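Local coordinates for uncharacterized protein (Neisseria meningitidis MC58, PDB 2R2A), which is of unknown function but carries, in this N-terminal domain of a zonular occludens toxin-family membrane protein, a P-loop NTPase-type fold that probably binds nucleotide, at residues A5-I10 with Q138-L143; G17-M22 with T45-L50; R145-I150 with D168-M173. One frame throughout, in Å; residues are numbered along the deposited sequence.

Contact 1: A5-I10 with Q138-L143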
# COMPACT_ATOMS: atom_id res chain seq x y z
N ALA A 5 3.18 -11.27 7.72
CA ALA A 5 3.12 -10.13 6.83
C ALA A 5 2.38 -10.46 5.53
O ALA A 5 2.45 -11.60 5.02
CB ALA A 5 4.52 -9.62 6.54
N GLU A 6 1.69 -9.47 4.99
CA GLU A 6 1.07 -9.67 3.69
C GLU A 6 1.14 -8.39 2.84
O GLU A 6 1.56 -7.34 3.34
CB GLU A 6 -0.37 -10.21 3.86
CG GLU A 6 -1.42 -9.15 4.16
CD GLU A 6 -2.86 -9.68 4.10
OE1 GLU A 6 -3.05 -10.92 4.04
OE2 GLU A 6 -3.80 -8.85 4.12
N ILE A 7 0.77 -8.52 1.57
CA ILE A 7 0.64 -7.40 0.65
C ILE A 7 -0.85 -7.18 0.34
O ILE A 7 -1.54 -8.09 -0.12
CB ILE A 7 1.40 -7.57 -0.68
CG1 ILE A 7 2.89 -7.81 -0.40
CG2 ILE A 7 1.17 -6.30 -1.57
CD1 ILE A 7 3.72 -7.98 -1.67
N CYS A 8 -1.29 -5.97 0.60
CA CYS A 8 -2.67 -5.55 0.43
C CYS A 8 -2.72 -4.48 -0.65
O CYS A 8 -1.95 -3.50 -0.62
CB CYS A 8 -3.20 -4.99 1.75
SG CYS A 8 -4.87 -4.29 1.63
N LEU A 9 -3.66 -4.65 -1.59
CA LEU A 9 -3.87 -3.70 -2.68
C LEU A 9 -5.19 -2.91 -2.49
O LEU A 9 -6.24 -3.51 -2.18
CB LEU A 9 -3.89 -4.45 -4.00
CG LEU A 9 -4.28 -3.71 -5.28
CD1 LEU A 9 -3.33 -2.55 -5.61
CD2 LEU A 9 -4.33 -4.68 -6.47
N ILE A 10 -5.15 -1.59 -2.65
CA ILE A 10 -6.36 -0.80 -2.60
C ILE A 10 -6.45 -0.04 -3.93
O ILE A 10 -5.54 0.71 -4.29
CB ILE A 10 -6.40 0.14 -1.41
CG1 ILE A 10 -6.35 -0.61 -0.05
CG2 ILE A 10 -7.70 0.97 -1.53
CD1 ILE A 10 -5.90 0.32 1.16
N GLN A 138 3.00 -7.16 -12.60
CA GLN A 138 2.36 -8.47 -12.42
C GLN A 138 3.03 -9.25 -11.30
O GLN A 138 2.37 -10.01 -10.58
CB GLN A 138 2.42 -9.30 -13.73
CG GLN A 138 1.33 -8.90 -14.74
CD GLN A 138 1.21 -9.80 -15.98
OE1 GLN A 138 0.21 -9.72 -16.72
NE2 GLN A 138 2.21 -10.65 -16.22
N ASN A 139 4.34 -9.04 -11.13
CA ASN A 139 5.11 -9.76 -10.13
C ASN A 139 4.77 -9.29 -8.71
O ASN A 139 4.85 -10.06 -7.76
CB ASN A 139 6.62 -9.70 -10.48
CG ASN A 139 7.02 -10.69 -11.58
OD1 ASN A 139 6.57 -11.85 -11.57
ND2 ASN A 139 7.88 -10.27 -12.51
N LEU A 140 4.32 -8.04 -8.58
CA LEU A 140 3.78 -7.56 -7.31
C LEU A 140 2.33 -8.05 -7.13
O LEU A 140 1.95 -8.48 -6.04
CB LEU A 140 3.80 -6.01 -7.26
CG LEU A 140 3.14 -5.22 -6.12
CD1 LEU A 140 3.65 -5.61 -4.74
CD2 LEU A 140 3.42 -3.68 -6.39
N ARG A 141 1.54 -7.98 -8.21
CA ARG A 141 0.13 -8.37 -8.16
C ARG A 141 -0.06 -9.82 -7.75
O ARG A 141 -0.99 -10.17 -6.99
CB ARG A 141 -0.54 -8.13 -9.51
CG ARG A 141 -0.89 -6.68 -9.75
CD ARG A 141 -1.66 -6.51 -11.04
NE ARG A 141 -0.83 -6.19 -12.22
CZ ARG A 141 -1.14 -6.55 -13.47
NH1 ARG A 141 -2.23 -7.29 -13.67
NH2 ARG A 141 -0.38 -6.20 -14.51
N THR A 142 0.83 -10.69 -8.25
CA THR A 142 0.77 -12.12 -7.93
C THR A 142 0.89 -12.40 -6.43
O THR A 142 0.42 -13.42 -5.95
CB THR A 142 1.83 -12.94 -8.73
OG1 THR A 142 1.43 -14.31 -8.80
CG2 THR A 142 3.21 -12.86 -8.07
N LEU A 143 1.53 -11.49 -5.70
CA LEU A 143 1.77 -11.65 -4.26
C LEU A 143 0.67 -11.09 -3.36
O LEU A 143 0.67 -11.33 -2.15
CB LEU A 143 3.09 -11.00 -3.89
CG LEU A 143 4.32 -11.56 -4.58
CD1 LEU A 143 5.37 -10.50 -4.44
CD2 LEU A 143 4.75 -12.94 -4.01
O HOH W 1 0.66 -11.17 0.64

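Contact 2: G17-M22 with T45-L50. With SO4 (sulfate ion), chain C.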
# COMPACT_ATOMS: atom_id res chain seq x y z
N GLY A 17 -11.80 7.78 -2.32
CA GLY A 17 -11.55 7.68 -0.87
C GLY A 17 -10.57 6.59 -0.43
O GLY A 17 -10.69 6.04 0.68
N LYS A 18 -9.58 6.32 -1.27
CA LYS A 18 -8.62 5.28 -0.97
C LYS A 18 -7.74 5.72 0.22
O LYS A 18 -7.52 4.94 1.13
CB LYS A 18 -7.71 4.97 -2.19
CG LYS A 18 -8.39 4.41 -3.46
CD LYS A 18 -7.31 4.13 -4.57
CE LYS A 18 -6.54 5.40 -5.02
NZ LYS A 18 -7.46 6.37 -5.74
N THR A 19 -7.23 6.96 0.19
CA THR A 19 -6.36 7.41 1.26
C THR A 19 -7.12 7.47 2.60
O THR A 19 -6.59 7.04 3.62
CB THR A 19 -5.68 8.78 0.97
OG1 THR A 19 -4.84 8.64 -0.17
CG2 THR A 19 -4.77 9.17 2.14
N LEU A 20 -8.34 7.99 2.59
CA LEU A 20 -9.11 8.03 3.87
C LEU A 20 -9.42 6.63 4.39
O LEU A 20 -9.36 6.40 5.59
CB LEU A 20 -10.42 8.79 3.69
CG LEU A 20 -10.27 10.29 3.50
CD1 LEU A 20 -11.60 10.79 3.10
CD2 LEU A 20 -9.79 10.93 4.82
N LYS A 21 -9.74 5.69 3.49
CA LYS A 21 -9.88 4.30 3.95
C LYS A 21 -8.57 3.77 4.58
O LYS A 21 -8.60 3.12 5.64
CB LYS A 21 -10.38 3.39 2.81
CG LYS A 21 -10.55 1.92 3.22
CD LYS A 21 -11.64 1.84 4.31
CE LYS A 21 -11.86 0.44 4.84
NZ LYS A 21 -12.98 0.60 5.86
N MSE A 22 -7.45 4.03 3.93
CA MSE A 22 -6.14 3.63 4.48
C MSE A 22 -5.89 4.20 5.88
O MSE A 22 -5.55 3.47 6.81
CB MSE A 22 -5.03 4.00 3.49
CG MSE A 22 -3.60 3.55 3.89
SE MSE A 22 -3.40 1.61 3.79
CE MSE A 22 -3.28 1.12 5.73
N THR A 45 5.98 5.72 4.44
CA THR A 45 4.95 6.06 3.48
C THR A 45 5.29 7.31 2.71
O THR A 45 6.17 8.06 3.13
CB THR A 45 3.53 6.16 4.13
OG1 THR A 45 2.51 6.29 3.12
CG2 THR A 45 3.44 7.31 5.14
N ASN A 46 4.62 7.50 1.57
CA ASN A 46 4.72 8.75 0.80
C ASN A 46 3.44 9.59 0.94
O ASN A 46 3.31 10.61 0.28
CB ASN A 46 5.04 8.47 -0.70
CG ASN A 46 3.95 7.66 -1.40
OD1 ASN A 46 3.31 6.79 -0.80
ND2 ASN A 46 3.74 7.94 -2.70
N ILE A 47 2.48 9.14 1.76
CA ILE A 47 1.22 9.87 1.91
C ILE A 47 1.45 11.21 2.60
O ILE A 47 2.00 11.23 3.69
CB ILE A 47 0.15 9.08 2.67
CG1 ILE A 47 -0.35 7.88 1.82
CG2 ILE A 47 -1.06 9.96 2.98
CD1 ILE A 47 -1.10 6.90 2.65
N LYS A 48 1.02 12.31 1.98
CA LYS A 48 1.25 13.65 2.53
C LYS A 48 0.10 14.05 3.44
O LYS A 48 -1.05 13.67 3.19
CB LYS A 48 1.40 14.71 1.42
CG LYS A 48 2.57 14.51 0.46
CD LYS A 48 3.82 15.21 0.97
CE LYS A 48 5.01 15.06 0.00
NZ LYS A 48 6.21 15.86 0.46
N GLY A 49 0.40 14.78 4.49
CA GLY A 49 -0.62 15.30 5.37
C GLY A 49 -1.03 14.30 6.42
O GLY A 49 -1.98 14.55 7.18
N LEU A 50 -0.31 13.18 6.48
CA LEU A 50 -0.55 12.14 7.46
C LEU A 50 0.05 12.53 8.81
O LEU A 50 1.25 12.80 8.89
CB LEU A 50 0.03 10.81 6.96
CG LEU A 50 -0.19 9.61 7.89
CD1 LEU A 50 -1.68 9.30 7.98
CD2 LEU A 50 0.63 8.38 7.44
S SO4 C . -8.44 8.99 -3.21
O1 SO4 C . -7.79 9.62 -4.30
O2 SO4 C . -9.57 9.72 -2.73
O3 SO4 C . -7.41 8.84 -2.19
O4 SO4 C . -8.90 7.69 -3.68

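Contact 3: R145-I150 with D168-M173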
# COMPACT_ATOMS: atom_id res chain seq x y z
N ARG A 145 -2.54 -10.64 -1.29
CA ARG A 145 -3.43 -11.58 -0.57
C ARG A 145 -4.69 -10.90 -0.02
O ARG A 145 -5.53 -11.54 0.61
CB ARG A 145 -2.67 -12.33 0.54
CG ARG A 145 -1.77 -13.42 -0.02
CD ARG A 145 -1.28 -14.37 1.11
NE ARG A 145 -0.11 -15.14 0.69
CZ ARG A 145 -0.09 -16.46 0.48
NH1 ARG A 145 -1.20 -17.19 0.65
NH2 ARG A 145 1.04 -17.05 0.11
N LYS A 146 -4.81 -9.60 -0.26
CA LYS A 146 -6.05 -8.87 0.04
C LYS A 146 -6.18 -7.69 -0.94
O LYS A 146 -5.27 -6.88 -1.08
CB LYS A 146 -6.10 -8.41 1.52
CG LYS A 146 -7.35 -7.55 1.87
CD LYS A 146 -7.69 -7.56 3.37
CE LYS A 146 -6.84 -6.57 4.24
NZ LYS A 146 -7.50 -6.14 5.59
N HIS A 147 -7.29 -7.61 -1.66
CA HIS A 147 -7.49 -6.52 -2.63
C HIS A 147 -8.81 -5.84 -2.30
O HIS A 147 -9.81 -6.51 -2.23
CB HIS A 147 -7.44 -7.09 -4.05
CG HIS A 147 -7.71 -6.14 -5.18
ND1 HIS A 147 -7.71 -4.76 -5.07
CD2 HIS A 147 -7.89 -6.40 -6.50
CE1 HIS A 147 -7.91 -4.22 -6.26
NE2 HIS A 147 -8.03 -5.20 -7.14
N TYR A 148 -8.78 -4.55 -1.96
CA TYR A 148 -10.02 -3.77 -1.83
C TYR A 148 -10.13 -2.85 -3.00
O TYR A 148 -9.13 -2.22 -3.41
CB TYR A 148 -9.92 -2.86 -0.61
CG TYR A 148 -9.93 -3.55 0.72
CD1 TYR A 148 -11.04 -4.27 1.16
CD2 TYR A 148 -8.83 -3.45 1.55
CE1 TYR A 148 -11.04 -4.87 2.46
CE2 TYR A 148 -8.81 -4.05 2.80
CZ TYR A 148 -9.92 -4.76 3.25
OH TYR A 148 -9.86 -5.32 4.53
N HIS A 149 -11.32 -2.75 -3.55
CA HIS A 149 -11.53 -1.78 -4.61
C HIS A 149 -12.79 -0.96 -4.23
O HIS A 149 -13.82 -1.55 -3.80
CB HIS A 149 -11.78 -2.49 -5.95
CG HIS A 149 -12.11 -1.52 -7.06
ND1 HIS A 149 -11.13 -0.86 -7.78
CD2 HIS A 149 -13.29 -1.09 -7.55
CE1 HIS A 149 -11.71 -0.07 -8.68
NE2 HIS A 149 -13.02 -0.16 -8.53
N ILE A 150 -12.71 0.35 -4.34
CA ILE A 150 -13.85 1.22 -4.05
C ILE A 150 -14.61 1.47 -5.35
O ILE A 150 -14.10 2.09 -6.30
CB ILE A 150 -13.38 2.57 -3.40
CG1 ILE A 150 -12.53 2.27 -2.16
CG2 ILE A 150 -14.64 3.44 -3.07
CD1 ILE A 150 -11.78 3.53 -1.67
N ASP A 168 -7.68 -8.36 -11.34
CA ASP A 168 -7.12 -7.46 -12.36
C ASP A 168 -8.14 -6.51 -13.01
O ASP A 168 -7.76 -5.45 -13.52
CB ASP A 168 -6.48 -8.31 -13.49
CG ASP A 168 -5.16 -8.93 -13.08
OD1 ASP A 168 -4.52 -8.47 -12.11
OD2 ASP A 168 -4.77 -9.92 -13.72
N ASP A 169 -9.40 -6.91 -13.05
CA ASP A 169 -10.48 -6.09 -13.60
C ASP A 169 -11.55 -6.01 -12.52
O ASP A 169 -12.47 -6.81 -12.53
CB ASP A 169 -11.06 -6.72 -14.88
CG ASP A 169 -10.02 -6.87 -15.98
OD1 ASP A 169 -9.75 -5.88 -16.69
OD2 ASP A 169 -9.47 -7.98 -16.12
N PRO A 170 -11.39 -5.09 -11.56
CA PRO A 170 -12.25 -5.09 -10.35
C PRO A 170 -13.76 -4.93 -10.57
O PRO A 170 -14.53 -5.69 -10.01
CB PRO A 170 -11.69 -3.95 -9.50
CG PRO A 170 -10.36 -3.55 -10.11
CD PRO A 170 -10.33 -4.06 -11.53
N VAL A 171 -14.19 -3.96 -11.38
CA VAL A 171 -15.64 -3.78 -11.61
C VAL A 171 -16.21 -5.01 -12.34
O VAL A 171 -17.20 -5.59 -11.89
CB VAL A 171 -15.96 -2.40 -12.28
CG1 VAL A 171 -17.47 -2.24 -12.57
CG2 VAL A 171 -15.49 -1.24 -11.39
N LYS A 172 -15.56 -5.46 -13.41
CA LYS A 172 -15.93 -6.70 -14.12
C LYS A 172 -15.94 -7.97 -13.21
O LYS A 172 -16.72 -8.91 -13.45
CB LYS A 172 -15.01 -6.87 -15.35
CG LYS A 172 -15.34 -7.99 -16.31
CD LYS A 172 -14.79 -7.68 -17.75
CE LYS A 172 -14.51 -8.95 -18.54
NZ LYS A 172 -14.66 -8.77 -20.04
N MSE A 173 -15.10 -7.98 -12.16
CA MSE A 173 -15.01 -9.12 -11.25
C MSE A 173 -15.74 -8.94 -9.90
O MSE A 173 -15.49 -9.68 -8.94
CB MSE A 173 -13.53 -9.48 -11.01
CG MSE A 173 -12.79 -9.99 -12.28
SE MSE A 173 -10.91 -10.17 -11.90
CE MSE A 173 -10.96 -11.47 -10.44

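Contact 1: A5-I10 with Q138-L143
A single water joins the two backbones, taking the N-H of Ile7 at 2.8 Å and donating to the carbonyl O of Leu143, also at 2.8 Å. Strand 7-11 and the chain at Leu143 thus meet through a bridge and not through a direct bond. Beside the water the contact is wholly apolar. Ile7 sends its long branch across, and its terminal CD1 lies 3.8 Å from CB of Leu143 and 3.9 Å from CD1 of Leu140. With CG1 placed beside the backbone N (chi1 -57°) and the chain then extended, the methyl reaches both leucines, each of which the isoleucine crosses at a slant. The other branch, CG2, comes within 4.1 Å of Leu140 CD1, the same methyl that meets CD1, so this leucine tip faces both arms of the isoleucine. Leu140 continues into the interior against Trp100 and Leu116, while Ile7 also rests on Ile126 of the neighbouring strand 125-130. The chemistry is that of a short helix and the residues following it packed on a strand of the sheet: aliphatic carbons make the direct contact, and one water satisfies an amide and a carbonyl that do not meet.

Contact 2: G17-M22 with T45-L50
Helix 18-28 starts directly after Gly17, its N-cap residue, and passes the irregular segment 45-50 with Thr19 and Ile47 nearest, their CA atoms 8.0 Å apart. Across that gap the two side chains meet tip to tip, Thr19 CG2 against Ile47 CG2 at 3.9 Å. Both methyls stand anti to their own backbone N, which in threonine leaves OG1 on the N side, 3.3 Å from sulfate O3. The other branch of Ile47 ends in CD1, 4.4 Å from CG of selenomethionine Met22 one turn further along the helix, and both residues also rest on Ile92 of strand 90-93. Ile47 follows an ST turn, in which its N-H reaches back to Thr45 OG1 at 3.2 Å with an angle of 165°.

At the start of the helix a sulfate, probably from the crystallisation liquor, is gripped largely by main-chain N-H groups. Its O4 takes a nearly straight bond from Lys18 N (166°) and is also bonded by Lys18 NZ at 2.8 Å, the lysine chain bending at chi3 and chi4 to curl back over the anion. Thr19 N gives an equally straight bond to O3 at 3.0 Å, and the Gly17 N-H is shared between O2 and O4. Gly15 N adds a further bond, and Lys18 NZ also reaches the carbonyl of Gly12. Such a ring of amides and one lysine is consistent with a Walker A P-loop, in which the sulfate would probably mark a nucleotide phosphate site, while Thr19, whose N-H binds the sulfate, turns its methyl to Ile47.

Contact 3: R145-I150 with D168-M173
Pro170 lays its CB over one face of the His149 imidazole, 3.6 Å from the ring centroid and 18° off the ring normal, a well-formed CH-pi contact. The carbon is displaced toward the rim, so that CB approaches His149 CG most closely, at 3.5 Å, while the next ring carbon, CG, leans over the ND1 side at 3.6 Å from that nitrogen. The two side chains cross at about a right angle. His149 CG stands anti to the backbone N (chi1 176°), which carries the imidazole out from the strand to the proline, and a hydrogen bond between His149 ND1 and Thr11 OG1 helps to fix how the ring is turned. Further along the loop, Val171 adds its CG2 methyl, 3.9 Å from His149 NE2. Two residues back on the same side of the strand, His147 projects alike and brings NE2 to 4.1 Å from Pro170 CG. The proline thus packs against both histidines, and Trp163 touches all three.

Segment 145-150 lies on strand 144-152, paired with strand 7-11 on one side and with strand 158-163, which supplies Trp163, on the other. Pro170 and Val171 belong to the loop joining strands 158-163 and 178-181, which here covers one face of the sheet; Tyr148 and Ile150 touch helix 18-28 on the opposite face.

How the contacts relate
All three contacts are arranged about the same mixed sheet. Contacts 1 and 3 have centres about 12 Å apart and share neighbouring strands 7-11 and 144-152, joined by backbone bonds at Leu9, whose N and O lie 2.8 Å from Lys146 O and Tyr148 N. Contact 2, on the other side of the chain's centre from contact 1 and about 18 Å from it, is reached through Ile10, whose CD1 packs 3.9 Å from Met22 SE. Ile150 links contact 3 to the sulfate-binding turn, with CD1 3.6 Å from Lys18 N, although the two centres stand about 19 Å apart. The probable phosphate site in contact 2 thus packs against the two strands whose other residues carry contacts 1 and 3.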